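PDB 5WAB: putative beta-glucosidase from Bifidobacterium adolescentis, which is a glycoside hydrolase family 3 beta-glucosidase that splits beta-glucosidic bonds and may also release arabinopyranosyl groups from ginsenosides. Local coordinates for residues A[195-200]-A[228-233]; A[445-450]-A[467-472]. All blocks are in the same frame, centred on the assembly; numbering follows the deposited sequence.

Interaction 1 (A[195-200]-A[228-233])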
ATOM      1  N   THR A 195      -1.241   5.205  16.995  1.00 19.31           N
ATOM      2  CA  THR A 195      -2.676   5.046  16.819  1.00 20.48           C
ATOM      3  C   THR A 195      -2.918   4.024  15.711  1.00 19.58           C
ATOM      4  O   THR A 195      -2.146   3.940  14.750  1.00 19.06           O
ATOM      5  CB  THR A 195      -3.325   6.402  16.494  1.00 23.21           C
ATOM      6  OG1 THR A 195      -3.305   7.229  17.665  1.00 25.55           O
ATOM      7  CG2 THR A 195      -4.756   6.240  16.039  1.00 26.32           C
ATOM      8  N   ILE A 196      -3.962   3.215  15.881  1.00 17.27           N
ATOM      9  CA  ILE A 196      -4.426   2.283  14.862  1.00 14.44           C
ATOM     10  C   ILE A 196      -5.918   2.511  14.673  1.00 15.75           C
ATOM     11  O   ILE A 196      -6.641   2.750  15.644  1.00 14.81           O
ATOM     12  CB  ILE A 196      -4.141   0.821  15.262  1.00 14.91           C
ATOM     13  CG1 ILE A 196      -2.645   0.525  15.156  1.00 14.69           C
ATOM     14  CG2 ILE A 196      -4.950  -0.156  14.402  1.00 15.21           C
ATOM     15  CD1 ILE A 196      -2.296  -0.908  15.435  1.00 12.63           C
ATOM     16  N   MET A 197      -6.379   2.464  13.423  1.00 15.95           N
ATOM     17  CA  MET A 197      -7.798   2.582  13.105  1.00 16.26           C
ATOM     18  C   MET A 197      -8.335   1.220  12.692  1.00 17.24           C
ATOM     19  O   MET A 197      -7.810   0.601  11.762  1.00 17.75           O
ATOM     20  CB  MET A 197      -8.042   3.593  11.988  1.00 15.08           C
ATOM     21  CG  MET A 197      -9.519   3.753  11.644  1.00 17.67           C
ATOM     22  SD  MET A 197      -9.844   5.021  10.404  1.00 20.71           S
ATOM     23  CE  MET A 197      -8.737   6.319  10.948  1.00 20.42           C
ATOM     24  N   CYS A 198      -9.381   0.767  13.370  1.00 18.91           N
ATOM     25  CA  CYS A 198     -10.005  -0.491  13.004  1.00 20.13           C
ATOM     26  C   CYS A 198     -10.930  -0.283  11.808  1.00 20.58           C
ATOM     27  O   CYS A 198     -11.335   0.837  11.490  1.00 21.56           O
ATOM     28  CB  CYS A 198     -10.789  -1.071  14.183  1.00 21.73           C
ATOM     29  SG  CYS A 198     -12.450  -0.379  14.369  1.00 24.11           S
ATOM     30  N   SER A 199     -11.269  -1.386  11.148  1.00 21.38           N
ATOM     31  CA  SER A 199     -12.095  -1.351   9.950  1.00 23.05           C
ATOM     32  C   SER A 199     -13.581  -1.407  10.304  1.00 23.35           C
ATOM     33  O   SER A 199     -13.970  -1.778  11.412  1.00 23.50           O
ATOM     34  CB  SER A 199     -11.734  -2.509   9.019  1.00 22.78           C
ATOM     35  OG  SER A 199     -11.930  -3.752   9.668  1.00 23.00           O
ATOM     36  N   TYR A 200     -14.414  -1.039   9.324  1.00 24.07           N
ATOM     37  CA  TYR A 200     -15.861  -1.105   9.503  1.00 23.82           C
ATOM     38  C   TYR A 200     -16.375  -2.535   9.502  1.00 23.57           C
ATOM     39  O   TYR A 200     -17.391  -2.823  10.146  1.00 24.61           O
ATOM     40  CB  TYR A 200     -16.581  -0.349   8.386  1.00 26.26           C
ATOM     41  CG  TYR A 200     -16.595   1.157   8.481  1.00 28.44           C
ATOM     42  CD1 TYR A 200     -17.344   1.804   9.454  1.00 29.72           C
ATOM     43  CD2 TYR A 200     -15.897   1.934   7.565  1.00 28.82           C
ATOM     44  CE1 TYR A 200     -17.376   3.184   9.526  1.00 30.98           C
ATOM     45  CE2 TYR A 200     -15.925   3.308   7.628  1.00 29.92           C
ATOM     46  CZ  TYR A 200     -16.663   3.931   8.610  1.00 31.31           C
ATOM     47  OH  TYR A 200     -16.689   5.305   8.675  1.00 33.28           O
ATOM     48  N   ILE A 228      -2.705   3.056  20.660  1.00 20.94           N
ATOM     49  CA  ILE A 228      -4.145   3.198  20.826  1.00 20.83           C
ATOM     50  C   ILE A 228      -4.855   2.648  19.598  1.00 20.24           C
ATOM     51  O   ILE A 228      -4.308   2.649  18.489  1.00 19.37           O
ATOM     52  CB  ILE A 228      -4.468   4.696  21.028  1.00 23.20           C
ATOM     53  CG1 ILE A 228      -4.002   5.149  22.401  1.00 25.85           C
ATOM     54  CG2 ILE A 228      -5.926   5.016  20.773  1.00 25.52           C
ATOM     55  CD1 ILE A 228      -4.182   4.098  23.440  1.00 28.73           C
ATOM     56  N   VAL A 229      -6.086   2.176  19.800  1.00 19.72           N
ATOM     57  CA  VAL A 229      -6.962   1.759  18.713  1.00 19.13           C
ATOM     58  C   VAL A 229      -8.163   2.692  18.700  1.00 19.20           C
ATOM     59  O   VAL A 229      -8.803   2.906  19.738  1.00 18.47           O
ATOM     60  CB  VAL A 229      -7.418   0.295  18.853  1.00 17.43           C
ATOM     61  CG1 VAL A 229      -8.244  -0.105  17.646  1.00 17.43           C
ATOM     62  CG2 VAL A 229      -6.224  -0.624  19.035  1.00 16.92           C
ATOM     63  N   MET A 230      -8.455   3.259  17.540  1.00 19.94           N
ATOM     64  CA  MET A 230      -9.655   4.050  17.349  1.00 21.29           C
ATOM     65  C   MET A 230     -10.518   3.404  16.280  1.00 20.93           C
ATOM     66  O   MET A 230     -10.037   2.649  15.432  1.00 21.58           O
ATOM     67  CB  MET A 230      -9.318   5.489  16.942  1.00 22.94           C
ATOM     68  CG  MET A 230      -8.568   5.590  15.626  1.00 23.19           C
ATOM     69  SD  MET A 230      -8.118   7.290  15.275  1.00 24.50           S
ATOM     70  CE  MET A 230      -9.729   8.007  15.251  1.00 26.23           C
ATOM     71  N   SER A 231     -11.797   3.733  16.308  1.00 19.11           N
ATOM     72  CA  SER A 231     -12.722   3.212  15.324  1.00 20.36           C
ATOM     73  C   SER A 231     -12.704   4.087  14.078  1.00 22.88           C
ATOM     74  O   SER A 231     -12.357   5.271  14.121  1.00 22.45           O
ATOM     75  CB  SER A 231     -14.138   3.174  15.887  1.00 18.72           C
ATOM     76  OG  SER A 231     -14.634   4.498  15.996  1.00 18.50           O
ATOM     77  N   ASP A 232     -13.085   3.488  12.958  1.00 24.35           N
ATOM     78  CA  ASP A 232     -13.480   4.288  11.816  1.00 25.73           C
ATOM     79  C   ASP A 232     -14.788   5.011  12.134  1.00 25.15           C
ATOM     80  O   ASP A 232     -15.532   4.638  13.047  1.00 21.98           O
ATOM     81  CB  ASP A 232     -13.616   3.413  10.570  1.00 28.21           C
ATOM     82  CG  ASP A 232     -13.270   4.156   9.294  1.00 30.76           C
ATOM     83  OD1 ASP A 232     -13.402   5.399   9.273  1.00 32.63           O
ATOM     84  OD2 ASP A 232     -12.852   3.502   8.316  1.00 31.66           O
ATOM     85  N   TRP A 233     -15.076   6.050  11.359  1.00 26.25           N
ATOM     86  CA  TRP A 233     -16.153   6.965  11.713  1.00 26.35           C
ATOM     87  C   TRP A 233     -17.493   6.253  11.600  1.00 26.94           C
ATOM     88  O   TRP A 233     -17.986   5.992  10.497  1.00 27.45           O
ATOM     89  CB  TRP A 233     -16.098   8.214  10.838  1.00 27.16           C
ATOM     90  CG  TRP A 233     -15.213   9.312  11.389  1.00 27.53           C
ATOM     91  CD1 TRP A 233     -15.565  10.620  11.572  1.00 29.08           C
ATOM     92  CD2 TRP A 233     -13.857   9.198  11.850  1.00 25.62           C
ATOM     93  NE1 TRP A 233     -14.515  11.325  12.102  1.00 28.14           N
ATOM     94  CE2 TRP A 233     -13.457  10.477  12.285  1.00 25.97           C
ATOM     95  CE3 TRP A 233     -12.942   8.145  11.928  1.00 25.73           C
ATOM     96  CZ2 TRP A 233     -12.189  10.730  12.787  1.00 26.15           C
ATOM     97  CZ3 TRP A 233     -11.684   8.396  12.434  1.00 24.90           C
ATOM     98  CH2 TRP A 233     -11.318   9.681  12.852  1.00 26.16           C
TER
HETATM   99  O   HOH W   1     -12.959   0.402   7.616  1.00 17.22           O

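Interaction 2 (A[445-450]-A[467-472])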
ATOM      1  N   VAL A 445       3.274   7.153 -27.442  1.00 35.24           N
ATOM      2  CA  VAL A 445       3.515   6.825 -26.042  1.00 35.41           C
ATOM      3  C   VAL A 445       2.234   7.120 -25.274  1.00 34.90           C
ATOM      4  O   VAL A 445       1.737   8.253 -25.294  1.00 31.45           O
ATOM      5  CB  VAL A 445       4.703   7.604 -25.457  1.00 35.32           C
ATOM      6  CG1 VAL A 445       4.969   7.149 -24.034  1.00 33.58           C
ATOM      7  CG2 VAL A 445       5.944   7.418 -26.309  1.00 37.28           C
ATOM      8  N   VAL A 446       1.695   6.103 -24.611  1.00 28.76           N
ATOM      9  CA  VAL A 446       0.509   6.238 -23.776  1.00 28.08           C
ATOM     10  C   VAL A 446       0.949   6.363 -22.322  1.00 27.33           C
ATOM     11  O   VAL A 446       1.699   5.518 -21.820  1.00 27.29           O
ATOM     12  CB  VAL A 446      -0.445   5.051 -23.975  1.00 28.27           C
ATOM     13  CG1 VAL A 446      -1.515   5.028 -22.892  1.00 27.28           C
ATOM     14  CG2 VAL A 446      -1.081   5.123 -25.352  1.00 29.70           C
ATOM     15  N   VAL A 447       0.512   7.430 -21.654  1.00 27.80           N
ATOM     16  CA  VAL A 447       0.722   7.623 -20.220  1.00 27.25           C
ATOM     17  C   VAL A 447      -0.606   7.409 -19.507  1.00 27.21           C
ATOM     18  O   VAL A 447      -1.599   8.077 -19.823  1.00 27.66           O
ATOM     19  CB  VAL A 447       1.288   9.020 -19.910  1.00 27.97           C
ATOM     20  CG1 VAL A 447       1.512   9.178 -18.413  1.00 27.16           C
ATOM     21  CG2 VAL A 447       2.577   9.258 -20.688  1.00 28.22           C
ATOM     22  N   LEU A 448      -0.616   6.513 -18.520  1.00 26.17           N
ATOM     23  CA  LEU A 448      -1.836   6.093 -17.840  1.00 26.08           C
ATOM     24  C   LEU A 448      -2.023   6.825 -16.514  1.00 26.93           C
ATOM     25  O   LEU A 448      -1.084   6.957 -15.724  1.00 26.34           O
ATOM     26  CB  LEU A 448      -1.812   4.585 -17.581  1.00 25.22           C
ATOM     27  CG  LEU A 448      -1.897   3.646 -18.784  1.00 25.38           C
ATOM     28  CD1 LEU A 448      -1.647   2.209 -18.353  1.00 24.57           C
ATOM     29  CD2 LEU A 448      -3.252   3.767 -19.460  1.00 26.01           C
ATOM     30  N   SER A 449      -3.255   7.279 -16.272  1.00 27.89           N
ATOM     31  CA  SER A 449      -3.674   7.867 -15.003  1.00 26.72           C
ATOM     32  C   SER A 449      -4.791   7.006 -14.432  1.00 27.04           C
ATOM     33  O   SER A 449      -5.869   6.907 -15.031  1.00 28.06           O
ATOM     34  CB  SER A 449      -4.164   9.305 -15.186  1.00 27.29           C
ATOM     35  OG  SER A 449      -3.132  10.158 -15.634  1.00 29.00           O
ATOM     36  N   ASN A 450      -4.538   6.376 -13.289  1.00 25.53           N
ATOM     37  CA  ASN A 450      -5.532   5.479 -12.714  1.00 24.24           C
ATOM     38  C   ASN A 450      -5.164   5.167 -11.272  1.00 22.77           C
ATOM     39  O   ASN A 450      -3.981   5.043 -10.944  1.00 21.74           O
ATOM     40  CB  ASN A 450      -5.646   4.188 -13.535  1.00 22.49           C
ATOM     41  CG  ASN A 450      -4.295   3.612 -13.892  1.00 21.23           C
ATOM     42  OD1 ASN A 450      -3.422   4.322 -14.389  1.00 21.14           O
ATOM     43  ND2 ASN A 450      -4.109   2.326 -13.634  1.00 21.91           N
ATOM     44  N   LEU A 467       3.638   4.038 -20.303  1.00 27.67           N
ATOM     45  CA  LEU A 467       4.093   4.452 -18.988  1.00 27.24           C
ATOM     46  C   LEU A 467       2.890   4.460 -18.055  1.00 25.79           C
ATOM     47  O   LEU A 467       1.934   5.210 -18.280  1.00 26.97           O
ATOM     48  CB  LEU A 467       4.760   5.826 -19.052  1.00 28.30           C
ATOM     49  CG  LEU A 467       5.475   6.280 -17.784  1.00 28.28           C
ATOM     50  CD1 LEU A 467       6.631   5.344 -17.482  1.00 28.23           C
ATOM     51  CD2 LEU A 467       5.974   7.698 -17.963  1.00 28.88           C
ATOM     52  N   GLU A 468       2.913   3.592 -17.048  1.00 25.45           N
ATOM     53  CA  GLU A 468       1.869   3.548 -16.027  1.00 24.72           C
ATOM     54  C   GLU A 468       2.275   4.481 -14.890  1.00 24.76           C
ATOM     55  O   GLU A 468       3.175   4.162 -14.105  1.00 25.85           O
ATOM     56  CB  GLU A 468       1.654   2.117 -15.540  1.00 23.59           C
ATOM     57  CG  GLU A 468       0.805   1.971 -14.278  1.00 24.75           C
ATOM     58  CD  GLU A 468      -0.597   2.546 -14.404  1.00 23.82           C
ATOM     59  OE1 GLU A 468      -0.750   3.782 -14.305  1.00 22.97           O
ATOM     60  OE2 GLU A 468      -1.550   1.758 -14.586  1.00 23.00           O
ATOM     61  N   SER A 469       1.617   5.637 -14.803  1.00 23.82           N
ATOM     62  CA  SER A 469       1.984   6.667 -13.841  1.00 23.37           C
ATOM     63  C   SER A 469       1.030   6.748 -12.658  1.00 22.72           C
ATOM     64  O   SER A 469       1.201   7.630 -11.811  1.00 23.73           O
ATOM     65  CB  SER A 469       2.064   8.036 -14.529  1.00 24.66           C
ATOM     66  OG  SER A 469       0.821   8.410 -15.093  1.00 25.35           O
ATOM     67  N   TRP A 470       0.040   5.854 -12.582  1.00 21.93           N
ATOM     68  CA  TRP A 470      -0.911   5.780 -11.478  1.00 22.41           C
ATOM     69  C   TRP A 470      -1.481   7.144 -11.111  1.00 24.46           C
ATOM     70  O   TRP A 470      -2.065   7.830 -11.955  1.00 25.52           O
ATOM     71  CB  TRP A 470      -0.247   5.151 -10.252  1.00 20.75           C
ATOM     72  CG  TRP A 470       0.302   3.786 -10.497  1.00 20.07           C
ATOM     73  CD1 TRP A 470       1.614   3.445 -10.621  1.00 19.47           C
ATOM     74  CD2 TRP A 470      -0.444   2.569 -10.639  1.00 19.25           C
ATOM     75  NE1 TRP A 470       1.734   2.094 -10.834  1.00 19.16           N
ATOM     76  CE2 TRP A 470       0.485   1.533 -10.849  1.00 19.34           C
ATOM     77  CE3 TRP A 470      -1.808   2.257 -10.612  1.00 19.48           C
ATOM     78  CZ2 TRP A 470       0.099   0.205 -11.032  1.00 19.94           C
ATOM     79  CZ3 TRP A 470      -2.193   0.942 -10.793  1.00 20.36           C
ATOM     80  CH2 TRP A 470      -1.240  -0.070 -11.002  1.00 20.81           C
ATOM     81  N   LEU A 471      -1.314   7.531  -9.847  1.00 24.57           N
ATOM     82  CA  LEU A 471      -1.609   8.875  -9.370  1.00 27.26           C
ATOM     83  C   LEU A 471      -0.334   9.443  -8.763  1.00 26.54           C
ATOM     84  O   LEU A 471       0.266   8.822  -7.881  1.00 26.65           O
ATOM     85  CB  LEU A 471      -2.751   8.875  -8.341  1.00 29.09           C
ATOM     86  CG  LEU A 471      -4.128   8.402  -8.830  1.00 30.99           C
ATOM     87  CD1 LEU A 471      -5.149   8.392  -7.695  1.00 31.75           C
ATOM     88  CD2 LEU A 471      -4.623   9.260  -9.983  1.00 30.71           C
ATOM     89  N   LEU A 472       0.072  10.621  -9.234  1.00 27.03           N
ATOM     90  CA  LEU A 472       1.398  11.156  -8.953  1.00 26.72           C
ATOM     91  C   LEU A 472       1.413  12.264  -7.909  1.00 28.30           C
ATOM     92  O   LEU A 472       2.498  12.665  -7.479  1.00 29.59           O
ATOM     93  CB  LEU A 472       2.032  11.676 -10.248  1.00 26.15           C
ATOM     94  CG  LEU A 472       2.313  10.628 -11.325  1.00 24.30           C
ATOM     95  CD1 LEU A 472       2.719  11.300 -12.621  1.00 24.55           C
ATOM     96  CD2 LEU A 472       3.396   9.668 -10.867  1.00 23.47           C
TER

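Interaction 1 (A[195-200]-A[228-233])
The D232 carboxylate lies stacked over the Y200 ring, their planes 20° apart. CB of D232 sits 3.7 Å from the Y200 ring centroid, only 14° off the ring normal, a CH-pi contact. The carboxylate is carried on toward the rim, where D232 CG comes within 3.2 Å of Y200 CE2. Two further contacts limit its rotation: W233 N donates to D232 OD1 (2.8 Å) on its anti side, and a water bridges D232 OD2 to Y200 N. The phenol points past the acid to W233 O, in the plane of the ring; that hydrogen bond is modelled very short, so its exact length is doubtful.

M197 reaches these residues from the strand. With CG anti to the backbone N (chi1 -179°) the side chain runs out extended, setting SD 3.7 Å from D232 CG, then bends at its third torsion so that CE meets W233 CZ3 at 3.9 Å. On the same face CG2 of T195 packs 3.6 Å from M230 SD. The backbones run parallel, I196 N donating to I228 O, M230 N to I196 O and C198 N to M230 O.

At the C-terminal end of this strand pair, the Ser-Asp-Trp sequence S231-D232-W233 is where family 3 enzymes carry their nucleophile, consistent with D232 in that role. Its side chain is about 3 Å from a bound glycerol, probably from the crystallisation liquor, though such molecules often mark pockets. Within the N-terminal, TIM-barrel-related domain, strand 195-198 lies between strands 149-155 and 228-230. Side chains T195 and M197 lean on S151 of strand 149-155, and M197 and M230 on L106 of strand 102-106, whereas I196 and V229 project from the other face onto helix 212-222.

Interaction 2 (A[445-450]-A[467-472])
A parallel strand pairing in the C-terminal alpha/beta domain, V447 beside L467 and L448 beside E468, ends in a hydrogen-bonded contact between the E468 carboxylate and the N450 amide. Backbone bonds set the register: L467 N donates to V446 O, and L448 N to L467 O (2.9 Å). Just past strand 465-468, S469 N donates to L448 O (3.1 Å); its OG also points at L448 O, but that contact is modelled so short that its length is doubtful.

The E468 side chain starts with CG anti to the backbone N and bends at its second torsion (59°), which brings the carboxylate tip to tip with the N450 amide, the two planes 33° apart. N450 ND2 donates to E468 OE2 at 2.8 Å, on the syn side, while W470 N donates to E468 OE1 at 2.8 Å on the anti side. E468 CG lies over one face of the W470 indole, toward its rim. An alanine in place of E468 would probably leave W470 N without this acceptor, N450 ND2 with S452 O but not the carboxylate, and the indole without the CG contact. N450 N meets W470 O at 3.2 Å from above the carbonyl plane, tying the two loops together beyond the strands.

Strand 465-468 lies between strand 444-449 and the antiparallel strand 317-321 in the sheet, where L318 touches L467 and L319 touches E468. On the face of V447 and L467, helix 476-484 packs on V447 through L480 and I484.

Interactions 1 and 2 are each a parallel strand pair whose C-terminal ends run into loops, but they belong to different domains. Their centres are 32 Å apart on opposite sides of the chain's centre, and their nearest atoms are about 18 Å apart, so neither touches the other. Interaction 1 carries D232, the probable nucleophile; the nearby glycerol, though probably from the crystallisation liquor, is consistent with a pocket there. Interaction 2 comes later in the chain and joins two neighbouring strands of the sheet of the second domain; its W470 touches S79 of the N-terminal domain, a side-chain link between the two. Family 3 active sites commonly lie where these two domains meet.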